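Local structure of pentatricopeptide repeat-containing protein 10, chloroplastic (Zea mays, 4M59) at residues A[56-59]-A[60-63]; A[173-176]-A[177-181]; A[394-397]-A[398-401]; A[620-623]-A[624-627]. The protein binds two similar intergenic RNA sequences, next to atpH and psaJ, in chloroplast transcripts, stabilising mRNA and blocking exonucleases from either direction. The protein carries 4 engineered substitutions. All coordinates share one frame; numbering follows the deposited sequence.

Interaction 1: residues A[56-59]-A[60-63]; sequences LALL and RWAG
Leu56 lays its CD2 methyl alongside the chain of Arg60, one turn further along helix 52-65, and the two side chains run the same way. CD2 of Leu56 is 3.8 Å from Arg60 CG and just as far from Arg60 NH1, so the leucine touches the aliphatic root of the arginine as well as its head. That root sits close over the preceding turn: with chi1 at -44°, Arg60 CG turns away from its own carbonyl carbon and comes near Leu56 O. Bends at chi2 and chi3 then carry the guanidinium to the neighbouring helix 86-95, where NE forms a salt bridge with Glu95 and the chain also meets Ala91 and Leu92. Were Arg60 shortened to an alanine, Glu95 would probably lose this partner and the flank of Leu56 its cover. A second pair, Leu58 and Trp61, forms on another side of the helix. Leu58 CD1 approaches Trp61 CE3 at 3.8 Å, and both side chains go on to touch Leu27 of helix 23-29; Leu58 also meets Leu42 and Leu43. The backbone repeats the alpha-helical i to i+4 bond, as from Arg60 N to Leu56 O, 3.0 Å long and nearly straight at 167°. Gly63 suits its place because a beta carbon there would clash with Leu59 O. In this all-helical superhelical stack, packed among helices 23-29, 39-47 and 86-95, helix 52-65 thus offers different chemistry by direction: carbon-rich side chains suit the surroundings of Leu58 and Trp61, while the long arginine combines apolar contact with an ionic tie to helix 86-95.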
loop_
_atom_site.group_PDB
_atom_site.type_symbol
_atom_site.label_atom_id
_atom_site.label_comp_id
_atom_site.label_asym_id
_atom_site.label_seq_id
_atom_site.Cartn_x
_atom_site.Cartn_y
_atom_site.Cartn_z
ATOM N N LEU A 56 9.200 -15.739 34.544
ATOM C CA LEU A 56 9.799 -14.442 34.753
ATOM C C LEU A 56 9.264 -13.837 36.029
ATOM O O LEU A 56 10.005 -13.287 36.820
ATOM C CB LEU A 56 9.461 -13.535 33.584
ATOM C CG LEU A 56 10.531 -12.603 33.041
ATOM C CD1 LEU A 56 9.888 -11.618 32.129
ATOM C CD2 LEU A 56 11.219 -11.880 34.143
ATOM N N ALA A 57 7.963 -13.942 36.215
ATOM C CA ALA A 57 7.322 -13.336 37.357
ATOM C C ALA A 57 7.821 -13.940 38.647
ATOM O O ALA A 57 7.910 -13.268 39.664
ATOM C CB ALA A 57 5.844 -13.510 37.253
ATOM N N LEU A 58 8.123 -15.236 38.607
ATOM C CA LEU A 58 8.632 -15.935 39.777
ATOM C C LEU A 58 10.052 -15.473 40.063
ATOM O O LEU A 58 10.422 -15.236 41.211
ATOM C CB LEU A 58 8.605 -17.447 39.549
ATOM C CG LEU A 58 8.957 -18.330 40.746
ATOM C CD1 LEU A 58 8.120 -17.953 41.957
ATOM C CD2 LEU A 58 8.768 -19.797 40.398
ATOM N N LEU A 59 10.837 -15.340 39.003
ATOM C CA LEU A 59 12.196 -14.868 39.102
ATOM C C LEU A 59 12.225 -13.556 39.832
ATOM O O LEU A 59 12.987 -13.359 40.761
ATOM C CB LEU A 59 12.738 -14.656 37.708
ATOM C CG LEU A 59 14.079 -15.268 37.360
ATOM C CD1 LEU A 59 14.670 -14.441 36.284
ATOM C CD2 LEU A 59 14.991 -15.313 38.540
ATOM N N ARG A 60 11.376 -12.641 39.378
ATOM C CA ARG A 60 11.280 -11.318 39.976
ATOM C C ARG A 60 10.784 -11.436 41.406
ATOM O O ARG A 60 11.194 -10.673 42.280
ATOM C CB ARG A 60 10.338 -10.429 39.164
ATOM C CG ARG A 60 10.535 -10.529 37.661
ATOM C CD ARG A 60 10.282 -9.193 36.981
ATOM N NE ARG A 60 11.468 -8.345 36.989
ATOM C CZ ARG A 60 12.063 -7.883 35.895
ATOM N NH1 ARG A 60 11.580 -8.186 34.698
ATOM N NH2 ARG A 60 13.140 -7.118 35.998
ATOM N N TRP A 61 9.902 -12.399 41.645
ATOM C CA TRP A 61 9.401 -12.628 42.986
ATOM C C TRP A 61 10.514 -13.141 43.843
ATOM O O TRP A 61 10.902 -12.505 44.810
ATOM C CB TRP A 61 8.281 -13.649 43.000
ATOM C CG TRP A 61 7.743 -13.872 44.371
ATOM C CD1 TRP A 61 6.866 -13.081 45.033
ATOM C CD2 TRP A 61 8.061 -14.945 45.255
ATOM N NE1 TRP A 61 6.610 -13.591 46.275
ATOM C CE2 TRP A 61 7.333 -14.739 46.435
ATOM C CE3 TRP A 61 8.887 -16.058 45.166
ATOM C CZ2 TRP A 61 7.404 -15.608 47.508
ATOM C CZ3 TRP A 61 8.961 -16.907 46.232
ATOM C CH2 TRP A 61 8.223 -16.685 47.387
ATOM N N ALA A 62 11.024 -14.304 43.468
ATOM C CA ALA A 62 12.099 -14.955 44.194
ATOM C C ALA A 62 13.255 -14.004 44.390
ATOM O O ALA A 62 13.817 -13.905 45.469
ATOM C CB ALA A 62 12.548 -16.182 43.455
ATOM N N GLY A 63 13.590 -13.286 43.336
ATOM C CA GLY A 63 14.637 -12.302 43.410
ATOM C C GLY A 63 14.379 -11.315 44.515
ATOM O O GLY A 63 15.279 -10.953 45.248
#

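Interaction 2: residues A[173-176]-A[177-181]; sequences VEPD and GFTAS. With nucleotides of chain D.
Asp176 folds its carboxylate back over the first turn of helix 177-188 and caps it. Its chi1 of 75° places CG between the backbone N and the carbonyl carbon, and from there OD1 accepts the N-H of Thr179 at 2.8 Å. The donor arrives from above the carboxylate plane, and the bond is bent, at 137°. Thr179 OG1 also lies 2.7 Å from Asp176 OD1; its proton could go there or to OD1 of Asn145, whose ND2 donates to the same aspartate oxygen. A short, charged side chain thus suits the N-cap, gathering donors at a helix start that would probably favour its negative charge. The threonine is used on both branches: its OG1, anti to the carbonyl carbon, faces the aspartate while CG2 rests 3.7 Å from Pro175 CB. Asp176 O meanwhile receives Ala180 N, the first regular helical bond. This is where one pentatricopeptide repeat passes into the next, the capped helix belonging to the predicted fourth repeat and facing the RNA groove of the superhelix. Phe178 sends its ring out from the helix and between two bases of chain D. U2 N3 lies over the ring centre on one face, whereas adenine C5 of A3 covers the opposite face nearer the rim, 3.2 Å from Phe178 CE2. The carboxylate of Asp176 is turned only 14° from the plane of this ring, and OD2 sits at its edge, 3.5 Å from Phe178 CD1. One turn on, Ser181 OG lies 2.6 Å from N3 of A3 and 2.5 Å from Gly177 O, with its proton within reach of both acceptors.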
loop_
_atom_site.group_PDB
_atom_site.type_symbol
_atom_site.label_atom_id
_atom_site.label_comp_id
_atom_site.label_asym_id
_atom_site.label_seq_id
_atom_site.Cartn_x
_atom_site.Cartn_y
_atom_site.Cartn_z
ATOM N N VAL A 173 40.798 -17.118 19.338
ATOM C CA VAL A 173 39.440 -17.185 18.815
ATOM C C VAL A 173 39.439 -16.801 17.344
ATOM O O VAL A 173 39.819 -15.686 16.986
ATOM C CB VAL A 173 38.489 -16.249 19.584
ATOM C CG1 VAL A 173 37.044 -16.692 19.399
ATOM C CG2 VAL A 173 38.857 -16.215 21.059
ATOM N N GLU A 174 39.015 -17.726 16.490
ATOM C CA GLU A 174 39.051 -17.498 15.057
ATOM C C GLU A 174 37.718 -17.011 14.515
ATOM O O GLU A 174 36.666 -17.598 14.772
ATOM C CB GLU A 174 39.481 -18.770 14.327
ATOM C CG GLU A 174 40.805 -18.648 13.593
ATOM C CD GLU A 174 41.857 -19.598 14.126
ATOM O OE1 GLU A 174 42.838 -19.123 14.736
ATOM O OE2 GLU A 174 41.703 -20.825 13.938
ATOM N N PRO A 175 37.786 -15.925 13.757
ATOM C CA PRO A 175 36.626 -15.331 13.107
ATOM C C PRO A 175 35.932 -16.322 12.212
ATOM O O PRO A 175 36.512 -17.324 11.836
ATOM C CB PRO A 175 37.246 -14.224 12.266
ATOM C CG PRO A 175 38.443 -13.855 12.987
ATOM C CD PRO A 175 38.990 -15.120 13.535
ATOM N N ASP A 176 34.684 -16.033 11.874
ATOM C CA ASP A 176 33.936 -16.891 10.979
ATOM C C ASP A 176 33.186 -16.086 9.935
ATOM O O ASP A 176 33.519 -14.943 9.667
ATOM C CB ASP A 176 32.986 -17.799 11.766
ATOM C CG ASP A 176 31.785 -17.076 12.283
ATOM O OD1 ASP A 176 31.875 -15.860 12.520
ATOM O OD2 ASP A 176 30.742 -17.727 12.454
ATOM N N GLY A 177 32.185 -16.701 9.338
ATOM C CA GLY A 177 31.382 -16.031 8.348
ATOM C C GLY A 177 30.547 -14.967 8.997
ATOM O O GLY A 177 30.285 -13.936 8.400
ATOM N N PHE A 178 30.124 -15.220 10.222
ATOM C CA PHE A 178 29.341 -14.252 10.957
ATOM C C PHE A 178 30.188 -13.057 11.283
ATOM O O PHE A 178 29.706 -11.942 11.363
ATOM C CB PHE A 178 28.818 -14.854 12.248
ATOM C CG PHE A 178 27.512 -15.562 12.101
ATOM C CD1 PHE A 178 27.461 -16.859 11.660
ATOM C CD2 PHE A 178 26.339 -14.933 12.421
ATOM C CE1 PHE A 178 26.270 -17.499 11.535
ATOM C CE2 PHE A 178 25.150 -15.580 12.298
ATOM C CZ PHE A 178 25.113 -16.856 11.853
ATOM N N THR A 179 31.469 -13.302 11.473
ATOM C CA THR A 179 32.395 -12.243 11.788
ATOM C C THR A 179 32.615 -11.389 10.579
ATOM O O THR A 179 32.516 -10.178 10.624
ATOM C CB THR A 179 33.722 -12.826 12.201
ATOM O OG1 THR A 179 33.509 -13.843 13.180
ATOM C CG2 THR A 179 34.574 -11.757 12.780
ATOM N N ALA A 180 32.914 -12.048 9.475
ATOM C CA ALA A 180 33.236 -11.390 8.236
ATOM C C ALA A 180 32.109 -10.511 7.737
ATOM O O ALA A 180 32.330 -9.375 7.345
ATOM C CB ALA A 180 33.580 -12.404 7.215
ATOM N N SER A 181 30.898 -11.057 7.729
ATOM C CA SER A 181 29.741 -10.314 7.242
ATOM C C SER A 181 29.460 -9.108 8.128
ATOM O O SER A 181 28.959 -8.087 7.664
ATOM C CB SER A 181 28.511 -11.220 7.178
ATOM O OG SER A 181 28.499 -12.138 8.257
ATOM P P A D 3 21.836 -11.421 14.137
ATOM O OP1 A D 3 21.009 -10.195 14.070
ATOM O OP2 A D 3 21.200 -12.743 13.881
ATOM O "O5'" A D 3 23.059 -11.246 13.134
ATOM C "C5'" A D 3 23.787 -10.034 13.087
ATOM C "C4'" A D 3 24.760 -10.020 11.938
ATOM O "O4'" A D 3 25.403 -11.315 11.834
ATOM C "C3'" A D 3 24.168 -9.795 10.561
ATOM O "O3'" A D 3 23.909 -8.426 10.297
ATOM C "C2'" A D 3 25.223 -10.411 9.652
ATOM O "O2'" A D 3 26.326 -9.536 9.503
ATOM C "C1'" A D 3 25.663 -11.615 10.480
ATOM N N9 A D 3 24.950 -12.851 10.102
ATOM C C8 A D 3 23.656 -13.231 10.346
ATOM N N7 A D 3 23.350 -14.402 9.841
ATOM C C5 A D 3 24.514 -14.817 9.209
ATOM C C6 A D 3 24.852 -15.976 8.486
ATOM N N6 A D 3 24.011 -16.983 8.256
ATOM N N1 A D 3 26.102 -16.070 7.994
ATOM C C2 A D 3 26.955 -15.066 8.221
ATOM N N3 A D 3 26.758 -13.929 8.885
ATOM C C4 A D 3 25.503 -13.863 9.352
ATOM P P U D 2 20.367 -15.480 17.798
ATOM O OP1 U D 2 19.258 -14.593 17.360
ATOM O OP2 U D 2 20.480 -16.844 17.230
ATOM O "O5'" U D 2 21.734 -14.709 17.522
ATOM C "C5'" U D 2 21.985 -13.433 18.093
ATOM C "C4'" U D 2 23.229 -12.812 17.511
ATOM O "O4'" U D 2 24.372 -13.664 17.771
ATOM C "C3'" U D 2 23.229 -12.644 15.998
ATOM O "O3'" U D 2 22.526 -11.483 15.586
ATOM C "C2'" U D 2 24.715 -12.635 15.653
ATOM O "O2'" U D 2 25.281 -11.353 15.885
ATOM C "C1'" U D 2 25.279 -13.610 16.690
ATOM N N1 U D 2 25.457 -14.982 16.155
ATOM C C2 U D 2 26.711 -15.354 15.701
ATOM O O2 U D 2 27.673 -14.606 15.714
ATOM N N3 U D 2 26.809 -16.641 15.225
ATOM C C4 U D 2 25.799 -17.574 15.161
ATOM O O4 U D 2 26.031 -18.693 14.707
ATOM C C5 U D 2 24.536 -17.119 15.647
ATOM C C6 U D 2 24.410 -15.875 16.119
#

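Interaction 3: residues A[394-397]-A[398-401]; sequences IAAY and GRCG
Along Ile394 to Arg399 the backbone is helical, but its bonds are uneven: those of Gly398 and Arg399 are weak, the latter shared between Ala395 O and Ala396 O, while Cys400 N reaches Ala396 O at 3.0 Å. Gly401 N bonds to Tyr397 O at 3.2 Å. Gly401 then leaves the helix with phi at 107°, an angle at which a beta carbon would jam against the carbonyl oxygen of Cys400. Gly398 fits for a different reason, since a beta carbon there would clash with Ile394 O. The helix lies in the predicted tenth pentatricopeptide repeat, packed in the alpha-alpha solenoid against helices 367-380 and 403-413, and the region comes within about 4 Å, nearest atoms, of the bound RNA. Among the side chains, Cys400 stays close to the backbone: chi1 of 47° tucks SG back toward the previous turn, 3.1 Å from Ala396 O and 3.5 Å from Tyr397 O. The same sulfur stands at the edge of the Tyr397 ring, near its plane and 4.2 Å from CD1. That ring carries its hydroxyl across to Thr372 of helix 367-380, with which it hydrogen bonds, while Val371 and Asn405 touch the side chain. Arg399 takes another course. Its CB lies 3.1 Å from Ala395 O, and bends at chi2 and chi3 curl the chain back until NH2 is 4.0 Å from Ala396 CB. A small alanine suits a spot that the guanidinium passes on its way to Val361 O, to which NH1 donates, and Leu359 O, which NH2 meets weakly.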
loop_
_atom_site.group_PDB
_atom_site.type_symbol
_atom_site.label_atom_id
_atom_site.label_comp_id
_atom_site.label_asym_id
_atom_site.label_seq_id
_atom_site.Cartn_x
_atom_site.Cartn_y
_atom_site.Cartn_z
ATOM N N ILE A 394 -16.914 -9.173 -15.035
ATOM C CA ILE A 394 -17.854 -8.176 -14.582
ATOM C C ILE A 394 -17.143 -7.131 -13.733
ATOM O O ILE A 394 -17.444 -5.948 -13.804
ATOM C CB ILE A 394 -18.970 -8.834 -13.792
ATOM C CG1 ILE A 394 -19.827 -9.671 -14.729
ATOM C CG2 ILE A 394 -19.828 -7.814 -13.120
ATOM C CD1 ILE A 394 -20.869 -10.451 -14.041
ATOM N N ALA A 395 -16.168 -7.574 -12.957
ATOM C CA ALA A 395 -15.444 -6.692 -12.064
ATOM C C ALA A 395 -14.551 -5.722 -12.810
ATOM O O ALA A 395 -14.501 -4.545 -12.486
ATOM C CB ALA A 395 -14.637 -7.495 -11.094
ATOM N N ALA A 396 -13.841 -6.216 -13.815
ATOM C CA ALA A 396 -12.971 -5.363 -14.612
ATOM C C ALA A 396 -13.761 -4.358 -15.430
ATOM O O ALA A 396 -13.440 -3.184 -15.434
ATOM C CB ALA A 396 -12.094 -6.188 -15.506
ATOM N N TYR A 397 -14.792 -4.836 -16.119
ATOM C CA TYR A 397 -15.666 -3.962 -16.889
ATOM C C TYR A 397 -16.350 -2.978 -15.949
ATOM O O TYR A 397 -16.720 -1.875 -16.350
ATOM C CB TYR A 397 -16.707 -4.781 -17.654
ATOM C CG TYR A 397 -16.309 -5.103 -19.076
ATOM C CD1 TYR A 397 -15.461 -4.266 -19.789
ATOM C CD2 TYR A 397 -16.778 -6.247 -19.704
ATOM C CE1 TYR A 397 -15.095 -4.558 -21.087
ATOM C CE2 TYR A 397 -16.418 -6.548 -21.004
ATOM C CZ TYR A 397 -15.576 -5.700 -21.691
ATOM O OH TYR A 397 -15.215 -5.995 -22.986
ATOM N N GLY A 398 -16.515 -3.390 -14.697
ATOM C CA GLY A 398 -17.105 -2.544 -13.689
ATOM C C GLY A 398 -16.098 -1.607 -13.088
ATOM O O GLY A 398 -16.435 -0.563 -12.562
ATOM N N ARG A 399 -14.842 -1.993 -13.181
ATOM C CA ARG A 399 -13.757 -1.220 -12.612
ATOM C C ARG A 399 -13.350 -0.070 -13.518
ATOM O O ARG A 399 -12.923 0.974 -13.052
ATOM C CB ARG A 399 -12.578 -2.140 -12.353
ATOM C CG ARG A 399 -11.490 -1.550 -11.521
ATOM C CD ARG A 399 -10.942 -2.592 -10.585
ATOM N NE ARG A 399 -10.805 -3.892 -11.216
ATOM C CZ ARG A 399 -9.734 -4.276 -11.887
ATOM N NH1 ARG A 399 -8.710 -3.451 -12.020
ATOM N NH2 ARG A 399 -9.691 -5.481 -12.428
ATOM N N CYS A 400 -13.492 -0.257 -14.812
ATOM C CA CYS A 400 -13.222 0.796 -15.756
ATOM C C CYS A 400 -14.451 1.639 -15.942
ATOM O O CYS A 400 -14.386 2.772 -16.333
ATOM C CB CYS A 400 -12.756 0.225 -17.081
ATOM S SG CYS A 400 -13.651 -1.081 -17.749
ATOM N N GLY A 401 -15.600 1.074 -15.670
ATOM C CA GLY A 401 -16.816 1.842 -15.690
ATOM C C GLY A 401 -17.676 1.522 -16.876
ATOM O O GLY A 401 -18.590 2.257 -17.192
#

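Interaction 4: residues A[620-623]-A[624-627]; sequences RVLS and EMVA
Glu624 runs beside Arg620, one turn back on helix 615-627, the two side chains pointing the same way with carboxylate and guanidinium planes 23° apart. Its chi1 of -53° swings CG away from the carbonyl carbon, and a bend at chi2 lays the carboxylate against the earlier turn, near the guanidinium edge. OE1 stays 4.1 Å from Arg620 NE, beyond a salt bridge; the arginine makes its salt bridges with Glu583 and Glu617. With a lysine in place of Glu624, Arg620 would probably lose a nearby negative charge and face a like charge instead. Met625 donates its N-H to Val621 O at 3.0 Å; its extended side chain crosses that of Leu622, SD lying 4.2 Å from CD1. A long, unbranched, apolar methionine suits a place that must reach both Tyr602 and Pro632. Val626 lies alongside Leu622, CG2 4.1 Å from CD1, and its N-H goes to Leu622 O. Ala627 ends the helix with N-H to Ser623 O; its small methyl and Ser623 suit an exposed side. With Val621 and Met625 set against Tyr602 of helix 599-612 and Arg620, Ser623 and Glu624 on other sides, this is an amphipathic helix of the pentatricopeptide helical hairpin.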
loop_
_atom_site.group_PDB
_atom_site.type_symbol
_atom_site.label_atom_id
_atom_site.label_comp_id
_atom_site.label_asym_id
_atom_site.label_seq_id
_atom_site.Cartn_x
_atom_site.Cartn_y
_atom_site.Cartn_z
ATOM N N ARG A 620 -4.727 44.151 -6.594
ATOM C CA ARG A 620 -3.419 44.045 -5.957
ATOM C C ARG A 620 -2.909 42.606 -5.950
ATOM O O ARG A 620 -1.728 42.352 -6.190
ATOM C CB ARG A 620 -3.476 44.583 -4.524
ATOM C CG ARG A 620 -2.130 45.035 -3.977
ATOM C CD ARG A 620 -2.147 45.096 -2.459
ATOM N NE ARG A 620 -2.300 43.775 -1.861
ATOM C CZ ARG A 620 -3.097 43.508 -0.833
ATOM N NH1 ARG A 620 -3.815 44.477 -0.280
ATOM N NH2 ARG A 620 -3.176 42.276 -0.351
ATOM N N VAL A 621 -3.811 41.671 -5.677
ATOM C CA VAL A 621 -3.469 40.264 -5.621
ATOM C C VAL A 621 -3.196 39.734 -7.006
ATOM O O VAL A 621 -2.215 39.049 -7.233
ATOM C CB VAL A 621 -4.626 39.465 -5.020
ATOM C CG1 VAL A 621 -4.249 38.019 -4.880
ATOM C CG2 VAL A 621 -4.993 40.040 -3.681
ATOM N N LEU A 622 -4.076 40.063 -7.936
ATOM C CA LEU A 622 -3.946 39.596 -9.300
ATOM C C LEU A 622 -2.626 40.038 -9.869
ATOM O O LEU A 622 -2.008 39.323 -10.648
ATOM C CB LEU A 622 -5.072 40.156 -10.150
ATOM C CG LEU A 622 -4.794 40.172 -11.644
ATOM C CD1 LEU A 622 -4.842 38.778 -12.200
ATOM C CD2 LEU A 622 -5.779 41.066 -12.343
ATOM N N SER A 623 -2.198 41.226 -9.474
ATOM C CA SER A 623 -0.964 41.783 -9.974
ATOM C C SER A 623 0.168 40.815 -9.718
ATOM O O SER A 623 0.781 40.293 -10.641
ATOM C CB SER A 623 -0.681 43.105 -9.288
ATOM O OG SER A 623 0.466 43.703 -9.841
ATOM N N GLU A 624 0.460 40.603 -8.442
ATOM C CA GLU A 624 1.557 39.739 -8.031
ATOM C C GLU A 624 1.386 38.335 -8.586
ATOM O O GLU A 624 2.360 37.667 -8.926
ATOM C CB GLU A 624 1.663 39.696 -6.505
ATOM C CG GLU A 624 1.753 41.063 -5.850
ATOM C CD GLU A 624 0.992 41.131 -4.541
ATOM O OE1 GLU A 624 0.874 42.238 -3.976
ATOM O OE2 GLU A 624 0.513 40.075 -4.075
ATOM N N MET A 625 0.137 37.889 -8.674
ATOM C CA MET A 625 -0.133 36.574 -9.166
ATOM C C MET A 625 0.577 36.457 -10.463
ATOM O O MET A 625 1.313 35.557 -10.693
ATOM C CB MET A 625 -1.617 36.453 -9.380
ATOM C CG MET A 625 -2.074 35.122 -9.763
ATOM S SD MET A 625 -3.749 35.196 -10.332
ATOM C CE MET A 625 -4.181 33.502 -10.160
ATOM N N VAL A 626 0.386 37.431 -11.314
ATOM C CA VAL A 626 1.085 37.429 -12.576
ATOM C C VAL A 626 2.575 37.659 -12.365
ATOM O O VAL A 626 3.396 37.196 -13.149
ATOM C CB VAL A 626 0.514 38.463 -13.536
ATOM C CG1 VAL A 626 0.938 38.130 -14.943
ATOM C CG2 VAL A 626 -0.982 38.455 -13.452
ATOM N N ALA A 627 2.927 38.349 -11.296
ATOM C CA ALA A 627 4.324 38.614 -11.024
ATOM C C ALA A 627 5.037 37.332 -10.640
ATOM O O ALA A 627 6.205 37.137 -10.972
ATOM C CB ALA A 627 4.475 39.643 -9.942
#

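The four contacts are strung in chain order along the superhelix, each local to one helix or its start, and none touches another. Centres of interactions 1 and 2 are 37 Å apart, those of interactions 3 and 4 46 Å, and interactions 1 and 4 stand 74 Å apart across the centre of the chain. What distinguishes them is distance from the RNA. Interaction 2 grips two nucleotides directly; nearest atoms of interactions 3, 4 and 1 lie about 4, 8 and 16 Å from the nucleic acid. Interactions 1 and 4 accordingly lie back from the RNA, joining neighbouring helices of the solenoid that also carries the RNA-contacting residues Phe178 and Ser181.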